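Local coordinates for protein MPT synthase subunit 2 (Burkholderia ambifaria, PDB 7L32) that probably serves as the catalytic large subunit of molybdopterin synthase, which transfers sulfur to precursor Z (cyclic pyranopterin monophosphate) to form the dithiolene of molybdopterin, at residues L28-N32 with I84-I88; M65-L70 with E128-W132; I101-A105 with V121-K126. All blocks are in the same frame, centred on the assembly; numbering follows the deposited sequence.

Contact 1: residues L28-N32 with I84-I88; sequences LRARN and IDVAI
The C-terminal end of helix 21-30 packs on one face of the mixed sheet, over strand 85-91, in the alpha/beta hammerhead fold of MoaE. Residues 28-30 are helical; Asn-32 has left the helix (phi/psi -140/71). CA atoms are nearest at Leu-28/Ala-87 (6.9 Å) and Asn-32/Asp-85 (7.5 Å); the segments together bury 225 Å². In the extended second segment, Ile-84 turns away. Asp-85 (chi1 t) points at the helix end: OD1 accepts from Val-86 N (2.9 Å); OD2 accepts from ND2 of Asn-32 (chi1 m; 2.8 Å), whose amide suits a helix end by donating also to Leu-28 O (2.9 Å). A water donates to Asp-85 OD2 (2.5 Å) and accepts from Arg-31 NE (2.9 Å), atoms 4.3 Å apart, beyond a salt bridge. Leu-28 CD1 is 3.7 Å from Asp-85 OD2. Val-86 faces away; its O accepts from another water (2.7 Å) that accepts from Arg-31 NH2 (2.9 Å). Small Ala-87 admits Leu-28 (t, p), its CB 4.3 Å from Leu-28 CD1 and 4.1 Å from Arg-31 NH2.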
loop_
_atom_site.group_PDB
_atom_site.type_symbol
_atom_site.label_atom_id
_atom_site.label_comp_id
_atom_site.label_asym_id
_atom_site.label_seq_id
_atom_site.Cartn_x
_atom_site.Cartn_y
_atom_site.Cartn_z
ATOM N N LEU A 28 -4.200 5.950 -12.040
ATOM C CA LEU A 28 -4.950 6.494 -10.906
ATOM C C LEU A 28 -4.486 7.911 -10.568
ATOM O O LEU A 28 -5.309 8.804 -10.327
ATOM C CB LEU A 28 -4.819 5.574 -9.682
ATOM C CG LEU A 28 -5.628 5.990 -8.447
ATOM C CD1 LEU A 28 -7.125 6.013 -8.789
ATOM C CD2 LEU A 28 -5.369 5.090 -7.206
ATOM N N ARG A 29 -3.169 8.144 -10.555
ATOM C CA ARG A 29 -2.658 9.489 -10.299
ATOM C C ARG A 29 -3.104 10.463 -11.380
ATOM O O ARG A 29 -3.419 11.626 -11.096
ATOM C CB ARG A 29 -1.128 9.471 -10.216
ATOM C CG ARG A 29 -0.551 8.656 -9.084
ATOM C CD ARG A 29 0.939 8.987 -8.924
ATOM N NE ARG A 29 1.535 8.399 -7.731
ATOM C CZ ARG A 29 1.427 8.905 -6.509
ATOM N NH1 ARG A 29 0.699 9.980 -6.269
ATOM N NH2 ARG A 29 2.081 8.325 -5.503
ATOM N N ALA A 30 -3.127 10.011 -12.636
ATOM C CA ALA A 30 -3.552 10.885 -13.722
ATOM C C ALA A 30 -5.024 11.277 -13.603
ATOM O O ALA A 30 -5.421 12.310 -14.149
ATOM C CB ALA A 30 -3.292 10.223 -15.080
ATOM N N ARG A 31 -5.844 10.473 -12.930
ATOM C CA ARG A 31 -7.241 10.823 -12.696
ATOM C C ARG A 31 -7.436 11.674 -11.446
ATOM O O ARG A 31 -8.577 12.052 -11.148
ATOM C CB ARG A 31 -8.127 9.561 -12.617
ATOM C CG ARG A 31 -8.161 8.777 -13.936
ATOM C CD ARG A 31 -9.187 7.621 -13.896
ATOM N NE ARG A 31 -8.954 6.646 -12.834
ATOM C CZ ARG A 31 -8.120 5.620 -12.951
ATOM N NH1 ARG A 31 -7.356 5.467 -14.027
ATOM N NH2 ARG A 31 -8.070 4.710 -11.982
ATOM N N ASN A 32 -6.361 11.965 -10.708
ATOM C CA ASN A 32 -6.433 12.682 -9.430
ATOM C C ASN A 32 -5.273 13.670 -9.340
ATOM O O ASN A 32 -4.326 13.489 -8.558
ATOM C CB ASN A 32 -6.454 11.694 -8.263
ATOM C CG ASN A 32 -7.708 10.847 -8.275
ATOM O OD1 ASN A 32 -8.754 11.290 -7.789
ATOM N ND2 ASN A 32 -7.642 9.662 -8.900
ATOM N N ILE A 84 -11.282 10.501 -1.587
ATOM C CA ILE A 84 -10.359 9.465 -2.059
ATOM C C ILE A 84 -10.762 9.050 -3.473
ATOM O O ILE A 84 -11.850 9.397 -3.949
ATOM C CB ILE A 84 -10.331 8.235 -1.135
ATOM C CG1 ILE A 84 -11.681 7.495 -1.175
ATOM C CG2 ILE A 84 -9.953 8.625 0.299
ATOM C CD1 ILE A 84 -11.623 6.066 -0.596
ATOM N N ASP A 85 -9.882 8.334 -4.160
ATOM C CA ASP A 85 -10.236 7.591 -5.368
ATOM C C ASP A 85 -9.641 6.202 -5.213
ATOM O O ASP A 85 -8.661 6.011 -4.467
ATOM C CB ASP A 85 -9.729 8.275 -6.658
ATOM C CG ASP A 85 -10.473 7.817 -7.917
ATOM O OD1 ASP A 85 -11.467 7.051 -7.797
ATOM O OD2 ASP A 85 -10.059 8.230 -9.030
ATOM N N VAL A 86 -10.269 5.223 -5.883
ATOM C CA VAL A 86 -10.027 3.797 -5.665
ATOM C C VAL A 86 -9.884 3.105 -7.014
ATOM O O VAL A 86 -10.702 3.324 -7.915
ATOM C CB VAL A 86 -11.193 3.123 -4.893
ATOM C CG1 VAL A 86 -10.919 1.614 -4.690
ATOM C CG2 VAL A 86 -11.495 3.826 -3.584
ATOM N N ALA A 87 -8.892 2.219 -7.137
ATOM C CA ALA A 87 -8.783 1.342 -8.303
ATOM C C ALA A 87 -8.660 -0.100 -7.828
ATOM O O ALA A 87 -7.961 -0.377 -6.852
ATOM C CB ALA A 87 -7.580 1.708 -9.193
ATOM N N ILE A 88 -9.372 -1.019 -8.487
ATOM C CA ILE A 88 -9.319 -2.440 -8.149
ATOM C C ILE A 88 -9.150 -3.224 -9.442
ATOM O O ILE A 88 -9.914 -3.020 -10.398
ATOM C CB ILE A 88 -10.594 -2.917 -7.420
ATOM C CG1 ILE A 88 -10.900 -2.057 -6.178
ATOM C CG2 ILE A 88 -10.473 -4.439 -7.052
ATOM C CD1 ILE A 88 -12.317 -2.276 -5.589
HETATM O O HOH W 1 -10.358 4.727 -10.194
HETATM O O HOH W 2 -11.135 7.597 -11.235
#

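Contact 2: residues M65-L70 with E128-W132; sequences MTEKAL and EAPFW
Residues 65-70 form the start of helix 65-80, less than two turns, with phi/psi near -62/-42 and backbone bonds from Ala-69 N to Met-65 O (3.1 Å) and from Leu-70 N to Thr-66 O (3.0 Å). The partner, 128-132, is the link between helix 111-128 and strand 131-136: Ala-129 is the first residue to leave helical angles (-72/130), Pro-130 follows at -72/108, and by Trp-132 the chain is in the strand. The CA atoms are nearest at Thr-66/Pro-130 (5.4 Å) and Ala-69/Ala-129 (5.9 Å), a close approach that small side chains permit; 272 Å² is buried.

Pro-130, with a C-gamma exo ring, points at the helix. Its CD lies 3.7 Å from Ala-69 CB and its CG 4.1 Å from CG of Met-65 (chi1 t), an exposed residue at the margin. Thr-66 (chi1 m) directs OG1 to Pro-130 O, donating a 2.7 Å hydrogen bond, and also accepts from the backbone N of Tyr-62. Its methyl CG2 sits over one face of the Phe-131 ring, 4.0 Å from the centroid and 28° off the normal, a CH-pi contact. Phe-131 (chi1 m, chi2 -83°) also stacks with His-90. Leu-70 (m, t) brings CD2 to 3.9 Å from Ala-129 CB and continues onto Ile-12 and Ile-14.

The contact thus lies at the junction of the MoaE fold's mixed sheet (strand 11-15) and antiparallel sheet (strands 57-61 and 131-136). Threonine suits the central position: its hydroxyl satisfies a carbonyl in a largely apolar interface, while its methyl adds to the hydrophobic packing.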
loop_
_atom_site.group_PDB
_atom_site.type_symbol
_atom_site.label_atom_id
_atom_site.label_comp_id
_atom_site.label_asym_id
_atom_site.label_seq_id
_atom_site.Cartn_x
_atom_site.Cartn_y
_atom_site.Cartn_z
ATOM N N MET A 65 -22.173 -9.641 -11.783
ATOM C CA MET A 65 -22.443 -9.628 -10.344
ATOM C C MET A 65 -21.202 -9.242 -9.534
ATOM O O MET A 65 -21.257 -8.378 -8.643
ATOM C CB MET A 65 -22.951 -11.016 -9.936
ATOM C CG MET A 65 -23.072 -11.278 -8.441
ATOM S SD MET A 65 -24.739 -10.955 -7.806
ATOM C CE MET A 65 -25.701 -12.182 -8.679
ATOM N N THR A 66 -20.073 -9.884 -9.812
ATOM C CA THR A 66 -18.890 -9.612 -9.003
ATOM C C THR A 66 -18.407 -8.177 -9.211
ATOM O O THR A 66 -18.046 -7.501 -8.246
ATOM C CB THR A 66 -17.780 -10.622 -9.309
ATOM O OG1 THR A 66 -18.275 -11.953 -9.100
ATOM C CG2 THR A 66 -16.553 -10.397 -8.366
ATOM N N GLU A 67 -18.411 -7.690 -10.458
ATOM C CA GLU A 67 -18.006 -6.302 -10.705
ATOM C C GLU A 67 -18.895 -5.324 -9.945
ATOM O O GLU A 67 -18.398 -4.373 -9.329
ATOM C CB GLU A 67 -18.054 -5.991 -12.205
ATOM C CG GLU A 67 -16.923 -6.619 -13.025
ATOM C CD GLU A 67 -17.288 -7.958 -13.658
ATOM O OE1 GLU A 67 -18.229 -8.645 -13.186
ATOM O OE2 GLU A 67 -16.608 -8.334 -14.635
ATOM N N LYS A 68 -20.214 -5.556 -9.950
ATOM C CA LYS A 68 -21.113 -4.661 -9.226
ATOM C C LYS A 68 -20.821 -4.664 -7.728
ATOM O O LYS A 68 -20.901 -3.616 -7.076
ATOM C CB LYS A 68 -22.568 -5.043 -9.504
ATOM C CG LYS A 68 -23.032 -4.545 -10.864
ATOM C CD LYS A 68 -24.464 -4.953 -11.179
ATOM C CE LYS A 68 -24.800 -4.680 -12.640
ATOM N NZ LYS A 68 -24.232 -5.720 -13.563
ATOM N N ALA A 69 -20.472 -5.825 -7.165
ATOM C CA ALA A 69 -20.099 -5.875 -5.749
ATOM C C ALA A 69 -18.833 -5.068 -5.485
ATOM O O ALA A 69 -18.727 -4.351 -4.473
ATOM C CB ALA A 69 -19.900 -7.331 -5.310
ATOM N N LEU A 70 -17.854 -5.173 -6.383
ATOM C CA LEU A 70 -16.627 -4.396 -6.210
ATOM C C LEU A 70 -16.907 -2.898 -6.315
ATOM O O LEU A 70 -16.312 -2.091 -5.581
ATOM C CB LEU A 70 -15.583 -4.828 -7.237
ATOM C CG LEU A 70 -15.050 -6.265 -7.133
ATOM C CD1 LEU A 70 -14.118 -6.565 -8.301
ATOM C CD2 LEU A 70 -14.330 -6.512 -5.773
ATOM N N GLU A 128 -16.648 -10.303 1.051
ATOM C CA GLU A 128 -17.954 -10.182 0.406
ATOM C C GLU A 128 -17.994 -10.321 -1.117
ATOM O O GLU A 128 -19.076 -10.588 -1.651
ATOM C CB GLU A 128 -18.620 -8.847 0.786
ATOM C CG GLU A 128 -18.962 -8.732 2.277
ATOM C CD GLU A 128 -19.914 -9.812 2.760
ATOM O OE1 GLU A 128 -20.865 -10.161 2.018
ATOM O OE2 GLU A 128 -19.707 -10.320 3.884
ATOM N N ALA A 129 -16.896 -10.134 -1.830
ATOM C CA ALA A 129 -16.968 -10.191 -3.296
ATOM C C ALA A 129 -17.167 -11.634 -3.766
ATOM O O ALA A 129 -16.430 -12.528 -3.333
ATOM C CB ALA A 129 -15.706 -9.605 -3.937
ATOM N N PRO A 130 -18.147 -11.901 -4.647
ATOM C CA PRO A 130 -18.412 -13.291 -5.068
ATOM C C PRO A 130 -17.345 -13.878 -5.976
ATOM O O PRO A 130 -17.249 -13.521 -7.158
ATOM C CB PRO A 130 -19.756 -13.194 -5.806
ATOM C CG PRO A 130 -20.346 -11.886 -5.383
ATOM C CD PRO A 130 -19.173 -10.971 -5.138
ATOM N N PHE A 131 -16.558 -14.802 -5.428
ATOM C CA PHE A 131 -15.574 -15.578 -6.171
ATOM C C PHE A 131 -15.690 -17.022 -5.721
ATOM O O PHE A 131 -16.104 -17.288 -4.589
ATOM C CB PHE A 131 -14.130 -15.108 -5.917
ATOM C CG PHE A 131 -13.791 -13.810 -6.580
ATOM C CD1 PHE A 131 -13.399 -13.773 -7.908
ATOM C CD2 PHE A 131 -13.869 -12.620 -5.868
ATOM C CE1 PHE A 131 -13.078 -12.564 -8.525
ATOM C CE2 PHE A 131 -13.567 -11.417 -6.470
ATOM C CZ PHE A 131 -13.166 -11.387 -7.803
ATOM N N TRP A 132 -15.275 -17.945 -6.598
ATOM C CA TRP A 132 -15.309 -19.378 -6.332
ATOM C C TRP A 132 -13.983 -20.007 -6.722
ATOM O O TRP A 132 -13.378 -19.620 -7.724
ATOM C CB TRP A 132 -16.450 -20.077 -7.105
ATOM C CG TRP A 132 -17.821 -19.723 -6.591
ATOM C CD1 TRP A 132 -18.592 -20.471 -5.741
ATOM C CD2 TRP A 132 -18.572 -18.525 -6.864
ATOM N NE1 TRP A 132 -19.783 -19.823 -5.489
ATOM C CE2 TRP A 132 -19.794 -18.627 -6.158
ATOM C CE3 TRP A 132 -18.338 -17.384 -7.644
ATOM C CZ2 TRP A 132 -20.779 -17.632 -6.213
ATOM C CZ3 TRP A 132 -19.321 -16.384 -7.683
ATOM C CH2 TRP A 132 -20.523 -16.520 -6.977
#

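Contact 3: residues I101-A105 with V121-K126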
loop_
_atom_site.group_PDB
_atom_site.type_symbol
_atom_site.label_atom_id
_atom_site.label_comp_id
_atom_site.label_asym_id
_atom_site.label_seq_id
_atom_site.Cartn_x
_atom_site.Cartn_y
_atom_site.Cartn_z
ATOM N N ILE A 101 -2.684 -11.937 -7.784
ATOM C CA ILE A 101 -4.135 -12.196 -7.761
ATOM C C ILE A 101 -4.929 -10.904 -7.873
ATOM O O ILE A 101 -5.870 -10.799 -8.657
ATOM C CB ILE A 101 -4.535 -12.943 -6.467
ATOM C CG1 ILE A 101 -3.809 -14.272 -6.332
ATOM C CG2 ILE A 101 -6.047 -13.168 -6.407
ATOM C CD1 ILE A 101 -3.934 -14.842 -4.928
ATOM N N VAL A 102 -4.596 -9.920 -7.049
ATOM C CA VAL A 102 -5.476 -8.774 -6.871
ATOM C C VAL A 102 -4.605 -7.585 -6.519
ATOM O O VAL A 102 -3.586 -7.734 -5.843
ATOM C CB VAL A 102 -6.530 -9.061 -5.777
ATOM C CG1 VAL A 102 -5.867 -9.475 -4.470
ATOM C CG2 VAL A 102 -7.469 -7.878 -5.563
ATOM N N MET A 103 -4.984 -6.416 -7.016
ATOM C CA MET A 103 -4.390 -5.176 -6.537
ATOM C C MET A 103 -5.497 -4.195 -6.196
ATOM O O MET A 103 -6.522 -4.122 -6.888
ATOM C CB MET A 103 -3.427 -4.556 -7.571
ATOM C CG MET A 103 -4.026 -4.145 -8.911
ATOM S SD MET A 103 -3.007 -2.770 -9.549
ATOM C CE MET A 103 -3.618 -1.472 -8.510
ATOM N N VAL A 104 -5.294 -3.460 -5.109
ATOM C CA VAL A 104 -6.165 -2.355 -4.732
ATOM C C VAL A 104 -5.259 -1.152 -4.518
ATOM O O VAL A 104 -4.235 -1.275 -3.839
ATOM C CB VAL A 104 -6.968 -2.652 -3.454
ATOM C CG1 VAL A 104 -7.726 -1.377 -3.013
ATOM C CG2 VAL A 104 -7.973 -3.813 -3.717
ATOM N N ALA A 105 -5.594 -0.026 -5.142
ATOM C CA ALA A 105 -4.839 1.218 -4.940
ATOM C C ALA A 105 -5.816 2.337 -4.591
ATOM O O ALA A 105 -6.900 2.431 -5.181
ATOM C CB ALA A 105 -4.043 1.588 -6.192
ATOM N N VAL A 121 -11.161 -1.565 1.732
ATOM C CA VAL A 121 -11.572 -2.177 0.463
ATOM C C VAL A 121 -11.106 -3.630 0.400
ATOM O O VAL A 121 -11.863 -4.513 -0.018
ATOM C CB VAL A 121 -11.052 -1.356 -0.740
ATOM C CG1 VAL A 121 -11.261 -2.126 -2.072
ATOM C CG2 VAL A 121 -11.753 0.028 -0.832
ATOM N N MET A 122 -9.864 -3.908 0.824
ATOM C CA MET A 122 -9.368 -5.288 0.816
ATOM C C MET A 122 -10.176 -6.179 1.757
ATOM O O MET A 122 -10.538 -7.312 1.392
ATOM C CB MET A 122 -7.868 -5.354 1.198
ATOM C CG MET A 122 -6.898 -5.097 0.004
ATOM S SD MET A 122 -7.158 -6.278 -1.372
ATOM C CE MET A 122 -6.806 -7.814 -0.542
ATOM N N ASP A 123 -10.470 -5.694 2.975
ATOM C CA ASP A 123 -11.252 -6.488 3.931
ATOM C C ASP A 123 -12.634 -6.813 3.367
ATOM O O ASP A 123 -13.114 -7.944 3.477
ATOM C CB ASP A 123 -11.415 -5.732 5.252
ATOM C CG ASP A 123 -10.150 -5.733 6.100
ATOM O OD1 ASP A 123 -9.230 -6.549 5.851
ATOM O OD2 ASP A 123 -10.096 -4.894 7.019
ATOM N N TYR A 124 -13.304 -5.805 2.809
ATOM C CA TYR A 124 -14.657 -5.985 2.265
ATOM C C TYR A 124 -14.623 -6.880 1.029
ATOM O O TYR A 124 -15.473 -7.773 0.862
ATOM C CB TYR A 124 -15.214 -4.592 1.935
ATOM C CG TYR A 124 -16.704 -4.370 1.767
ATOM C CD1 TYR A 124 -17.602 -5.428 1.661
ATOM C CD2 TYR A 124 -17.202 -3.071 1.619
ATOM C CE1 TYR A 124 -18.971 -5.198 1.463
ATOM C CE2 TYR A 124 -18.574 -2.829 1.424
ATOM C CZ TYR A 124 -19.448 -3.900 1.344
ATOM O OH TYR A 124 -20.801 -3.681 1.147
ATOM N N LEU A 125 -13.624 -6.675 0.169
ATOM C CA LEU A 125 -13.426 -7.545 -0.992
ATOM C C LEU A 125 -13.274 -9.005 -0.572
ATOM O O LEU A 125 -13.958 -9.901 -1.100
ATOM C CB LEU A 125 -12.186 -7.075 -1.773
ATOM C CG LEU A 125 -11.779 -7.772 -3.078
ATOM C CD1 LEU A 125 -10.940 -6.794 -3.924
ATOM C CD2 LEU A 125 -10.987 -9.071 -2.844
ATOM N N LYS A 126 -12.365 -9.268 0.375
ATOM C CA LYS A 126 -12.038 -10.651 0.734
ATOM C C LYS A 126 -13.203 -11.359 1.422
ATOM O O LYS A 126 -13.347 -12.586 1.302
ATOM C CB LYS A 126 -10.788 -10.675 1.618
ATOM C CG LYS A 126 -9.495 -10.419 0.842
ATOM C CD LYS A 126 -9.177 -11.617 -0.078
ATOM C CE LYS A 126 -7.889 -11.428 -0.892
ATOM N NZ LYS A 126 -7.538 -12.631 -1.772
#
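The core between the mixed sheet and helix 111-128 is built here, where strand 100-108 packs against the helix that follows it in the chain. The two run roughly antiparallel, at 144°, with axes 9.9 Å apart at closest approach. From Val-102 on, side chains alternate, Val-102 and Val-104 toward the helix and Met-103 away; the classic beta bulge of Ile-101 and Val-102, opposite Gly-43, breaks the alternation, so both point toward it. Beta-branched valine suits such a strand. Val-104 is the most covered residue, with 74 Å² hidden: CG1 meets Val-121 CG1 at 3.7 Å, and CG2 lies 3.5 Å from Met-122 SD and 4.2 Å from Leu-125 CD1. Val-102 CG2 touches Leu-125 CD1 at 4.0 Å; its CG1 lies 4.4 Å from CE of flexible Met-122 (mmm) and 4.5 Å from Lys-126 NZ. Helix 65-80 flanks Val-121, strand 85-91 adjoins through Ile-88 and His-90, helix 21-30 covers the sheet's other face, and Arg-111 of the second subunit forms a salt bridge with Asp-123.

The centre of contact 3 lies about 2 Å from the centre of the chain, and this contact is almost wholly apolar, with Lys-126 its one charged participant; the centres of contacts 1 and 2, about 14 and 10 Å from the chain centre, mark partly buried contacts that add polar bonds. Contacts 1 and 3 share one sheet, Ala-87 N probably bonding to Ala-105 O at 2.8 Å, but address opposite faces: helix 21-30 on one, helix 111-128 on the other. Contact 1 joins charged groups through two bridging waters, whereas contact 2 pairs one hydroxyl bond with apolar and CH-pi packing. Leu-125 CD1 ties the interior together, 3.9 Å from Leu-70 CD2 of contact 2 and 3.9 Å from Ile-88 CG2 of contact 1.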